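Local atomic coordinates of diaminopimelate decarboxylase (Phaeodactylum tricornutum, PDB entry 7JPJ), a protein that probably catalyses the pyridoxal 5'-phosphate-dependent decarboxylation of diaminopimelate, the step that yields lysine, and works as a dimer. Residues L12-K18 with L334-S340; F47-Y51 with E273-I278; M59-P63 with G393-G398; E196-T202 with T229-L235. All coordinates share one frame; numbering follows the deposited sequence.

Contact 1: residues L12-K18 with L334-S340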
# COMPACT_ATOMS: atom_id res chain seq x y z
N LEU A 12 22.04 10.50 10.27
CA LEU A 12 21.40 11.20 11.38
C LEU A 12 22.10 10.85 12.69
O LEU A 12 22.01 9.72 13.16
CB LEU A 12 19.92 10.85 11.47
CG LEU A 12 18.98 11.46 10.43
CD1 LEU A 12 17.54 11.07 10.72
CD2 LEU A 12 19.14 12.97 10.38
N THR A 13 22.78 11.84 13.28
CA THR A 13 23.23 11.72 14.65
C THR A 13 22.05 11.94 15.60
O THR A 13 21.00 12.43 15.18
CB THR A 13 24.33 12.74 14.94
OG1 THR A 13 23.79 14.06 14.91
CG2 THR A 13 25.45 12.62 13.92
N PRO A 14 22.18 11.57 16.87
CA PRO A 14 21.09 11.86 17.82
C PRO A 14 20.74 13.34 17.89
O PRO A 14 19.58 13.68 18.14
CB PRO A 14 21.64 11.34 19.15
CG PRO A 14 22.60 10.27 18.76
CD PRO A 14 23.22 10.72 17.48
N GLU A 15 21.71 14.23 17.68
CA GLU A 15 21.41 15.66 17.65
C GLU A 15 20.65 16.04 16.38
O GLU A 15 19.68 16.81 16.44
CB GLU A 15 22.69 16.48 17.77
CG GLU A 15 23.30 16.51 19.17
CD GLU A 15 24.12 15.27 19.50
OE1 GLU A 15 24.22 14.37 18.63
OE2 GLU A 15 24.67 15.19 20.62
N THR A 16 21.07 15.50 15.24
CA THR A 16 20.40 15.82 13.98
C THR A 16 19.00 15.23 13.93
O THR A 16 18.12 15.81 13.27
CB THR A 16 21.22 15.30 12.79
OG1 THR A 16 22.62 15.50 13.05
CG2 THR A 16 20.84 16.05 11.53
N ALA A 17 18.77 14.10 14.59
CA ALA A 17 17.44 13.49 14.60
C ALA A 17 16.46 14.35 15.39
O ALA A 17 15.35 14.63 14.92
CB ALA A 17 17.51 12.08 15.18
N LYS A 18 16.81 14.79 16.59
CA LYS A 18 15.91 15.69 17.35
C LYS A 18 15.70 17.00 16.60
O LYS A 18 14.62 17.55 16.71
CB LYS A 18 16.43 15.98 18.76
CG LYS A 18 15.43 15.81 19.88
CD LYS A 18 15.75 16.66 21.08
CE LYS A 18 14.55 17.39 21.64
NZ LYS A 18 14.83 17.97 22.97
N LEU A 334 18.33 5.48 18.37
CA LEU A 334 19.05 6.58 18.99
C LEU A 334 18.32 7.03 20.26
O LEU A 334 17.11 6.86 20.38
CB LEU A 334 19.19 7.76 18.03
CG LEU A 334 19.96 7.46 16.75
CD1 LEU A 334 19.79 8.58 15.73
CD2 LEU A 334 21.43 7.21 17.05
N PRO A 335 19.04 7.61 21.22
CA PRO A 335 18.39 8.04 22.47
C PRO A 335 17.42 9.18 22.22
O PRO A 335 17.73 10.15 21.53
CB PRO A 335 19.56 8.49 23.35
CG PRO A 335 20.65 8.83 22.38
CD PRO A 335 20.49 7.86 21.25
N GLY A 336 16.22 9.06 22.80
CA GLY A 336 15.24 10.13 22.77
C GLY A 336 15.70 11.41 23.45
O GLY A 336 15.01 12.43 23.36
N SER A 337 16.84 11.36 24.14
CA SER A 337 17.41 12.58 24.71
C SER A 337 17.97 13.48 23.62
O SER A 337 17.90 14.71 23.72
CB SER A 337 18.50 12.22 25.72
OG SER A 337 19.55 13.16 25.68
N GLY A 338 18.54 12.89 22.57
CA GLY A 338 19.21 13.65 21.54
C GLY A 338 20.67 13.91 21.80
O GLY A 338 21.32 14.59 21.00
N ASN A 339 21.22 13.38 22.89
CA ASN A 339 22.63 13.55 23.23
C ASN A 339 23.40 12.31 22.80
O ASN A 339 23.04 11.19 23.14
CB ASN A 339 22.81 13.77 24.74
CG ASN A 339 22.01 14.96 25.25
OD1 ASN A 339 21.73 15.05 26.45
ND2 ASN A 339 21.66 15.88 24.36
N SER A 340 24.48 12.53 22.04
CA SER A 340 25.33 11.42 21.63
C SER A 340 26.04 10.76 22.81
O SER A 340 26.63 9.69 22.64
CB SER A 340 26.36 11.90 20.61
OG SER A 340 25.73 12.59 19.55
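Pro14 and Leu334 form the apolar part of this contact, their side chains crossing at about a right angle. Pro14 CG lies 3.7 Å from Leu334 CD2 and, on the same segment, 4.1 Å from Pro335 CD. The other branch of the leucine, CD1, reaches Ala17 CB at 4.2 Å and packs against the carbonyl of Leu12, so that one forked side chain spans the start of helix 14-24.

The polar part belongs to Glu15. Its chain bends at chi2 (81°), which carries the carboxylate back across Gly338 to Ser340. The backbone N of Ser340 donates to Glu15 OE2 over 3.0 Å at 158°, coming from above the carboxylate plane. Ser340 OG sits beside the same carboxylate.

Backbone contacts fill the middle. Gly338, last residue of a type I turn that starts at Pro335, brings its CA to 3.4 Å from Pro14 O, a CA-H...O contact. The turn is held by Gly338 N to Pro335 O, and Ser337 OG, bonded to Asp342, also accepts from Asn339 N in an ST turn.

On the helix side Thr13 is the N-cap residue, and its OG1 is hydrogen-bonded to Thr16 OG1 at 2.6 Å. The chemistry is thus divided: a buried proline-leucine patch packs one side, while a carboxylate in the first helical turn, probably favoured there by the helix dipole, ties down the loop just past its turn.

Contact 2: residues F47-Y51 with E273-I278; sequences FPNAY and ELQMEI
Glu273 lies across the ring of Tyr51, and tracing it outward accounts for the Tyr51 end of this contact. CB stands over the face, 3.5 Å from the ring centroid and 18° off the normal, a CH-pi contact. CG moves on to Tyr51 CE1 at 3.6 Å. The chain, extended beyond CG (chi2 -180°), carries the carboxylate along the same side of the ring but offset past its CD1-CE1 rim: CD is 3.4 Å from Tyr51 CE1, OE1 3.2 Å from Tyr51 CD1 and OE2 3.8 Å from Tyr51 CE1. The two planes are 17° apart. Ala50 CB covers the opposite face of the ring.

Met276 extends toward the loop and bends at chi3, which sets CE 3.5 Å from Asn49 CB and 3.8 Å from Phe47 CD1. Its sulfur makes an oblique Met-aromatic contact with the Phe47 ring. Ile278 CD1 meets the same ring at Phe47 CD2, 4.1 Å away. Asn49 ND2 donates to Phe47 O within the loop.

Met276 also bonds through its backbone to Gly52 and Thr54, so the loop entering strand 53-58 packs over strand 275-278 where the first and last strands meet, the closure typical of the parallel alpha/beta barrel of fold-type III PLP enzymes.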
# COMPACT_ATOMS: atom_id res chain seq x y z
N PHE A 47 28.14 8.47 -15.26
CA PHE A 47 27.95 7.19 -15.92
C PHE A 47 28.74 7.14 -17.22
O PHE A 47 28.70 8.09 -18.01
CB PHE A 47 26.46 6.97 -16.20
CG PHE A 47 26.09 5.53 -16.46
CD1 PHE A 47 26.21 4.99 -17.73
CD2 PHE A 47 25.61 4.73 -15.44
CE1 PHE A 47 25.87 3.67 -17.97
CE2 PHE A 47 25.27 3.41 -15.67
CZ PHE A 47 25.40 2.88 -16.94
N PRO A 48 29.49 6.06 -17.47
CA PRO A 48 30.27 5.98 -18.71
C PRO A 48 29.36 5.99 -19.94
O PRO A 48 28.41 5.21 -20.04
CB PRO A 48 31.01 4.65 -18.58
CG PRO A 48 31.02 4.36 -17.11
CD PRO A 48 29.73 4.91 -16.59
N ASN A 49 29.66 6.89 -20.87
CA ASN A 49 28.89 7.03 -22.10
C ASN A 49 29.84 7.25 -23.27
O ASN A 49 30.95 7.77 -23.10
CB ASN A 49 27.88 8.18 -22.02
CG ASN A 49 28.54 9.54 -21.88
OD1 ASN A 49 28.54 10.33 -22.81
ND2 ASN A 49 29.09 9.81 -20.70
N ALA A 50 29.39 6.85 -24.46
CA ALA A 50 30.22 6.97 -25.65
C ALA A 50 30.02 8.30 -26.37
O ALA A 50 31.00 8.99 -26.68
CB ALA A 50 29.93 5.80 -26.61
N TYR A 51 28.77 8.68 -26.62
CA TYR A 51 28.47 9.86 -27.43
C TYR A 51 27.44 10.77 -26.76
O TYR A 51 26.72 11.50 -27.44
CB TYR A 51 27.99 9.44 -28.82
CG TYR A 51 28.86 8.39 -29.46
CD1 TYR A 51 30.12 8.72 -29.95
CD2 TYR A 51 28.43 7.08 -29.58
CE1 TYR A 51 30.93 7.76 -30.53
CE2 TYR A 51 29.23 6.11 -30.16
CZ TYR A 51 30.48 6.46 -30.64
OH TYR A 51 31.29 5.52 -31.22
N GLU A 273 26.16 7.52 -34.03
CA GLU A 273 26.56 7.77 -32.65
C GLU A 273 25.32 8.19 -31.87
O GLU A 273 24.77 9.27 -32.09
CB GLU A 273 27.66 8.82 -32.59
CG GLU A 273 28.90 8.45 -33.39
CD GLU A 273 30.00 9.49 -33.33
OE1 GLU A 273 29.83 10.50 -32.60
OE2 GLU A 273 31.03 9.31 -34.00
N LEU A 274 24.87 7.32 -30.96
CA LEU A 274 23.58 7.48 -30.30
C LEU A 274 23.74 8.09 -28.91
O LEU A 274 24.66 7.75 -28.17
CB LEU A 274 22.87 6.13 -30.18
CG LEU A 274 22.46 5.40 -31.45
CD1 LEU A 274 21.79 4.07 -31.11
CD2 LEU A 274 21.54 6.25 -32.31
N GLN A 275 22.82 8.99 -28.57
CA GLN A 275 22.72 9.49 -27.21
C GLN A 275 22.17 8.40 -26.29
O GLN A 275 21.27 7.65 -26.68
CB GLN A 275 21.82 10.72 -27.17
CG GLN A 275 21.54 11.25 -25.77
CD GLN A 275 22.48 12.38 -25.39
OE1 GLN A 275 23.59 12.48 -25.92
NE2 GLN A 275 22.04 13.22 -24.47
N MET A 276 22.71 8.32 -25.08
CA MET A 276 22.26 7.35 -24.09
C MET A 276 21.44 8.03 -23.00
O MET A 276 21.68 9.19 -22.65
CB MET A 276 23.44 6.61 -23.45
CG MET A 276 23.05 5.29 -22.80
SD MET A 276 24.33 4.54 -21.78
CE MET A 276 25.32 5.96 -21.34
N GLU A 277 20.47 7.30 -22.47
CA GLU A 277 19.65 7.77 -21.36
C GLU A 277 19.53 6.68 -20.31
O GLU A 277 19.47 5.49 -20.64
CB GLU A 277 18.25 8.17 -21.83
CG GLU A 277 18.22 9.40 -22.71
CD GLU A 277 16.81 9.82 -23.05
OE1 GLU A 277 15.86 9.13 -22.62
OE2 GLU A 277 16.64 10.86 -23.72
N ILE A 278 19.50 7.10 -19.05
CA ILE A 278 19.29 6.20 -17.92
C ILE A 278 18.19 6.79 -17.05
O ILE A 278 18.06 8.01 -16.91
CB ILE A 278 20.59 5.97 -17.11
CG1 ILE A 278 21.11 7.29 -16.53
CG2 ILE A 278 21.65 5.32 -17.98
CD1 ILE A 278 22.33 7.12 -15.65

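Contact 3: residues M59-P63 with G393-G398; sequences MKACP and GAYCSG. With SO4 (sulfate ion), chain D.
The loop that follows the first barrel strand, carrying the predicted cofactor lysine, meets the loop after strand 386-390 of the second, beta domain here, with Ala61 and Tyr395 at the centre. Tyr395 N donates to Ala61 O over 2.9 Å at 162°, in the carbonyl plane and on a lone pair, and Ala394 CA makes a weaker CA-H...O contact to the same oxygen, so two successive residues converge on it. Side chains follow the backbone: Ala61 CB lies over one face of the Tyr395 ring, 4.0 Å from its centroid and 17° off the normal, and 4.1 Å from Ala394 CB.

Lys60 comes in obliquely on the same side of the ring plane, near the CE1 and hydroxyl end. Its CG is 3.7 Å from Tyr395 CE1, and the extended chain runs past the hydroxyl, with CE 3.2 Å from Tyr395 OH. The hydroxyl donates to sulfate O3 at 2.6 Å, an oxygen lying at the ring edge and in its plane. Gly238 N, Gly281 N and Thr282 OG1 also bond the sulfate, which probably came from the crystallisation liquor. At the other end, Pro63 CD packs on Gly398 CA at 4.1 Å.

Lys60, predicted to carry pyridoxal phosphate, is unmodified here. Cys357 of the second subunit, the predicted proton donor, packs on it, and Tyr404 of that subunit packs on Tyr395. An anion held by two glycine amides, a threonine and a tyrosine hydroxyl beside Lys60 is consistent with the cofactor-phosphate pocket of fold-type III PLP decarboxylases, whose active site lies between domains and subunits.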
# COMPACT_ATOMS: atom_id res chain seq x y z
N MET A 59 10.58 9.94 -11.02
CA MET A 59 10.00 10.64 -9.87
C MET A 59 8.97 9.81 -9.12
O MET A 59 8.60 10.19 -8.00
CB MET A 59 9.33 11.95 -10.32
CG MET A 59 8.25 11.76 -11.37
SD MET A 59 7.54 13.33 -11.90
CE MET A 59 6.80 13.89 -10.37
N LYS A 60 8.51 8.69 -9.69
CA LYS A 60 7.58 7.82 -8.98
C LYS A 60 8.16 7.29 -7.68
O LYS A 60 7.40 6.84 -6.82
CB LYS A 60 7.17 6.65 -9.88
CG LYS A 60 8.24 5.59 -10.04
CD LYS A 60 7.98 4.70 -11.25
CE LYS A 60 9.08 3.67 -11.43
NZ LYS A 60 8.98 2.97 -12.74
N ALA A 61 9.48 7.34 -7.52
CA ALA A 61 10.11 6.86 -6.29
C ALA A 61 9.98 7.86 -5.15
O ALA A 61 9.91 7.45 -3.99
CB ALA A 61 11.59 6.55 -6.55
N CYS A 62 9.93 9.16 -5.46
CA CYS A 62 9.75 10.22 -4.47
C CYS A 62 9.44 11.54 -5.17
O CYS A 62 10.34 12.19 -5.70
CB CYS A 62 10.99 10.37 -3.60
SG CYS A 62 10.72 11.46 -2.18
N PRO A 63 8.17 11.98 -5.17
CA PRO A 63 7.78 13.10 -6.03
C PRO A 63 7.78 14.47 -5.35
O PRO A 63 7.19 15.41 -5.90
CB PRO A 63 6.37 12.71 -6.47
CG PRO A 63 5.86 11.74 -5.41
CD PRO A 63 7.01 11.35 -4.52
N GLY A 393 13.94 6.38 1.23
CA GLY A 393 13.69 7.50 0.36
C GLY A 393 13.12 7.16 -0.99
O GLY A 393 12.81 8.06 -1.78
N ALA A 394 12.96 5.87 -1.29
CA ALA A 394 12.44 5.41 -2.57
C ALA A 394 11.27 4.47 -2.32
O ALA A 394 11.39 3.50 -1.57
CB ALA A 394 13.52 4.70 -3.38
N TYR A 395 10.13 4.77 -2.94
CA TYR A 395 8.93 3.93 -2.87
C TYR A 395 8.47 3.74 -1.43
O TYR A 395 8.04 2.65 -1.03
CB TYR A 395 9.17 2.59 -3.56
CG TYR A 395 9.64 2.74 -4.99
CD1 TYR A 395 8.77 3.15 -5.98
CD2 TYR A 395 10.97 2.49 -5.33
CE1 TYR A 395 9.20 3.29 -7.29
CE2 TYR A 395 11.40 2.63 -6.63
CZ TYR A 395 10.51 3.04 -7.61
OH TYR A 395 10.94 3.18 -8.91
N CYS A 396 8.55 4.81 -0.63
CA CYS A 396 8.00 4.81 0.72
C CYS A 396 6.99 5.94 0.86
O CYS A 396 5.79 5.67 0.93
CB CYS A 396 9.12 4.92 1.76
SG CYS A 396 10.25 3.51 1.76
N SER A 397 7.43 7.20 0.91
CA SER A 397 6.49 8.31 0.88
C SER A 397 5.66 8.28 -0.40
O SER A 397 4.45 8.57 -0.37
CB SER A 397 7.23 9.63 1.01
OG SER A 397 6.34 10.72 0.92
N GLY A 398 6.28 7.93 -1.53
CA GLY A 398 5.56 7.88 -2.79
C GLY A 398 4.76 6.62 -3.04
O GLY A 398 4.06 6.55 -4.05
S SO4 D . 14.17 1.80 -10.20
O1 SO4 D . 14.59 0.90 -9.14
O2 SO4 D . 15.34 2.32 -10.90
O3 SO4 D . 13.41 2.92 -9.64
O4 SO4 D . 13.31 1.08 -11.14

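Contact 4: residues E196-T202 with T229-L235; sequences EVERIHT and TVKTMNL
His201 and Asn234 both set CG opposite the backbone N (chi1 -169° and -172°), and since they are paired across the two strands, both side chains leave to the same face and stack. The imidazole and amide planes are 27° apart, with Asn234 ND2 over one ring face. A small chi2 turns the imidazole so that ND1 donates to Asn234 O at 3.2 Å; the oxygen lies in the ring plane, yet the donor stands well above the carbonyl plane. Thr202 N reaches that oxygen too, at 2.8 Å, so Asn234 O is gripped twice. Beyond the pair, Asn234 ND2 donates to Glu279, whose other carboxylate oxygen receives a weak bond from His201 NE2.

Backbone bonds continue the pairing: Asn234 N to Ile200 O (2.8 Å) and Ile200 N to Thr232 O (3.1 Å). These strands are the two ends of a beta-alpha-beta unit through helix 210-222, adjacent staves of the cofactor-binding barrel. Arg199 and Thr232 lie side by side on the same face as His201 and Asn234, and Arg199 NE is bonded to Asn121. Ile200 and Met233 occupy the other face, where Met233 CE packs 3.7 Å from Ile200 CG2.

Where the chain enters strand 232-234, Glu198 O accepts from Lys231 N, at 2.8 Å, and from Thr232 N at a longer reach. Val197 CG1 meets Val230 CG2 at 3.8 Å, the two side chains pointing the same way. Next to them Thr229 OG1 donates to Val197 O at 2.6 Å, tilted from the carbonyl plane.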
# COMPACT_ATOMS: atom_id res chain seq x y z
N GLU A 196 7.97 9.93 -37.05
CA GLU A 196 9.43 9.84 -37.06
C GLU A 196 9.87 9.29 -35.71
O GLU A 196 9.70 9.95 -34.68
CB GLU A 196 10.07 11.20 -37.33
CG GLU A 196 11.59 11.17 -37.31
CD GLU A 196 12.21 12.29 -38.12
OE1 GLU A 196 13.04 13.04 -37.57
OE2 GLU A 196 11.87 12.41 -39.32
N VAL A 197 10.44 8.09 -35.72
CA VAL A 197 10.91 7.44 -34.50
C VAL A 197 12.30 7.97 -34.19
O VAL A 197 13.26 7.70 -34.92
CB VAL A 197 10.91 5.92 -34.63
CG1 VAL A 197 11.20 5.27 -33.29
CG2 VAL A 197 9.58 5.44 -35.18
N GLU A 198 12.43 8.74 -33.10
CA GLU A 198 13.69 9.35 -32.73
C GLU A 198 14.37 8.68 -31.55
O GLU A 198 15.55 8.94 -31.30
CB GLU A 198 13.49 10.84 -32.40
CG GLU A 198 12.79 11.10 -31.07
CD GLU A 198 12.79 12.56 -30.67
OE1 GLU A 198 13.40 13.38 -31.39
OE2 GLU A 198 12.19 12.90 -29.62
N ARG A 199 13.66 7.81 -30.81
CA ARG A 199 14.18 7.30 -29.55
C ARG A 199 13.56 5.94 -29.25
O ARG A 199 12.35 5.75 -29.42
CB ARG A 199 13.91 8.29 -28.42
CG ARG A 199 14.14 7.75 -27.02
CD ARG A 199 13.81 8.81 -25.97
NE ARG A 199 12.40 9.20 -26.01
CZ ARG A 199 11.94 10.31 -26.58
NH1 ARG A 199 12.79 11.16 -27.16
NH2 ARG A 199 10.64 10.58 -26.57
N ILE A 200 14.40 5.01 -28.81
CA ILE A 200 13.97 3.68 -28.37
C ILE A 200 14.13 3.62 -26.86
O ILE A 200 15.10 4.16 -26.30
CB ILE A 200 14.77 2.57 -29.07
CG1 ILE A 200 14.56 2.62 -30.58
CG2 ILE A 200 14.37 1.19 -28.54
CD1 ILE A 200 13.15 2.27 -31.02
N HIS A 201 13.19 2.96 -26.19
CA HIS A 201 13.17 2.86 -24.74
C HIS A 201 13.11 1.39 -24.34
O HIS A 201 12.28 0.64 -24.84
CB HIS A 201 11.97 3.61 -24.15
CG HIS A 201 12.02 3.77 -22.66
ND1 HIS A 201 13.11 3.40 -21.91
CD2 HIS A 201 11.10 4.25 -21.78
CE1 HIS A 201 12.87 3.65 -20.63
NE2 HIS A 201 11.66 4.17 -20.53
N THR A 202 14.00 0.99 -23.43
CA THR A 202 14.02 -0.36 -22.90
C THR A 202 14.17 -0.28 -21.38
O THR A 202 14.58 0.75 -20.83
CB THR A 202 15.17 -1.18 -23.51
OG1 THR A 202 14.97 -2.57 -23.23
CG2 THR A 202 16.49 -0.75 -22.92
N THR A 229 16.01 6.72 -38.07
CA THR A 229 15.88 8.07 -37.54
C THR A 229 16.14 8.16 -36.04
O THR A 229 16.17 9.27 -35.50
CB THR A 229 14.48 8.61 -37.85
OG1 THR A 229 13.50 7.63 -37.50
CG2 THR A 229 14.35 8.95 -39.33
N VAL A 230 16.33 7.03 -35.36
CA VAL A 230 16.54 7.04 -33.91
C VAL A 230 17.91 7.64 -33.61
O VAL A 230 18.92 7.28 -34.22
CB VAL A 230 16.41 5.63 -33.33
CG1 VAL A 230 16.83 5.61 -31.86
CG2 VAL A 230 14.99 5.12 -33.49
N LYS A 231 17.94 8.57 -32.65
CA LYS A 231 19.18 9.18 -32.20
C LYS A 231 19.45 9.01 -30.72
O LYS A 231 20.52 9.40 -30.25
CB LYS A 231 19.18 10.68 -32.54
CG LYS A 231 19.08 10.97 -34.03
CD LYS A 231 18.79 12.43 -34.30
CE LYS A 231 18.85 12.74 -35.79
NZ LYS A 231 19.77 13.88 -36.07
N THR A 232 18.52 8.42 -29.96
CA THR A 232 18.64 8.28 -28.52
C THR A 232 18.21 6.88 -28.11
O THR A 232 17.23 6.34 -28.62
CB THR A 232 17.80 9.32 -27.78
OG1 THR A 232 18.27 10.63 -28.10
CG2 THR A 232 17.90 9.13 -26.28
N MET A 233 18.96 6.29 -27.17
CA MET A 233 18.64 4.99 -26.59
C MET A 233 18.46 5.16 -25.09
O MET A 233 19.40 5.55 -24.39
CB MET A 233 19.74 3.97 -26.90
CG MET A 233 19.63 2.66 -26.14
SD MET A 233 18.61 1.43 -26.98
CE MET A 233 17.07 1.59 -26.09
N ASN A 234 17.25 4.86 -24.60
CA ASN A 234 16.92 4.95 -23.18
C ASN A 234 16.95 3.54 -22.59
O ASN A 234 16.07 2.72 -22.89
CB ASN A 234 15.55 5.60 -22.99
CG ASN A 234 15.22 5.89 -21.53
OD1 ASN A 234 15.73 5.25 -20.61
ND2 ASN A 234 14.35 6.87 -21.32
N LEU A 235 17.94 3.27 -21.74
CA LEU A 235 18.14 1.95 -21.15
C LEU A 235 17.38 1.75 -19.84
O LEU A 235 17.49 0.67 -19.25
CB LEU A 235 19.63 1.69 -20.92
CG LEU A 235 20.49 1.55 -22.17
CD1 LEU A 235 21.94 1.27 -21.80
CD2 LEU A 235 19.94 0.45 -23.07

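Overall arrangement
Contacts 2 and 4 are neighbours in one barrel sheet: Met233 N and Gln275 O are 2.7 Å apart, and Glu277 N and Met233 O 2.8 Å, both probable hydrogen bonds. Contact 3 lies nearest the active site, the side chain of Tyr395 being about 6 Å from the bound D-lysine. Contact 4 approaches it only at its C-terminal end, with the His201 side chain about 8 Å from that of Lys60. Contact 1 lies far off in the second domain, its centre about 49 Å from that of contact 4 and 25 Å from that of contact 3. Along the chain, the segments of contact 3 alternate with those of contacts 1 and 2.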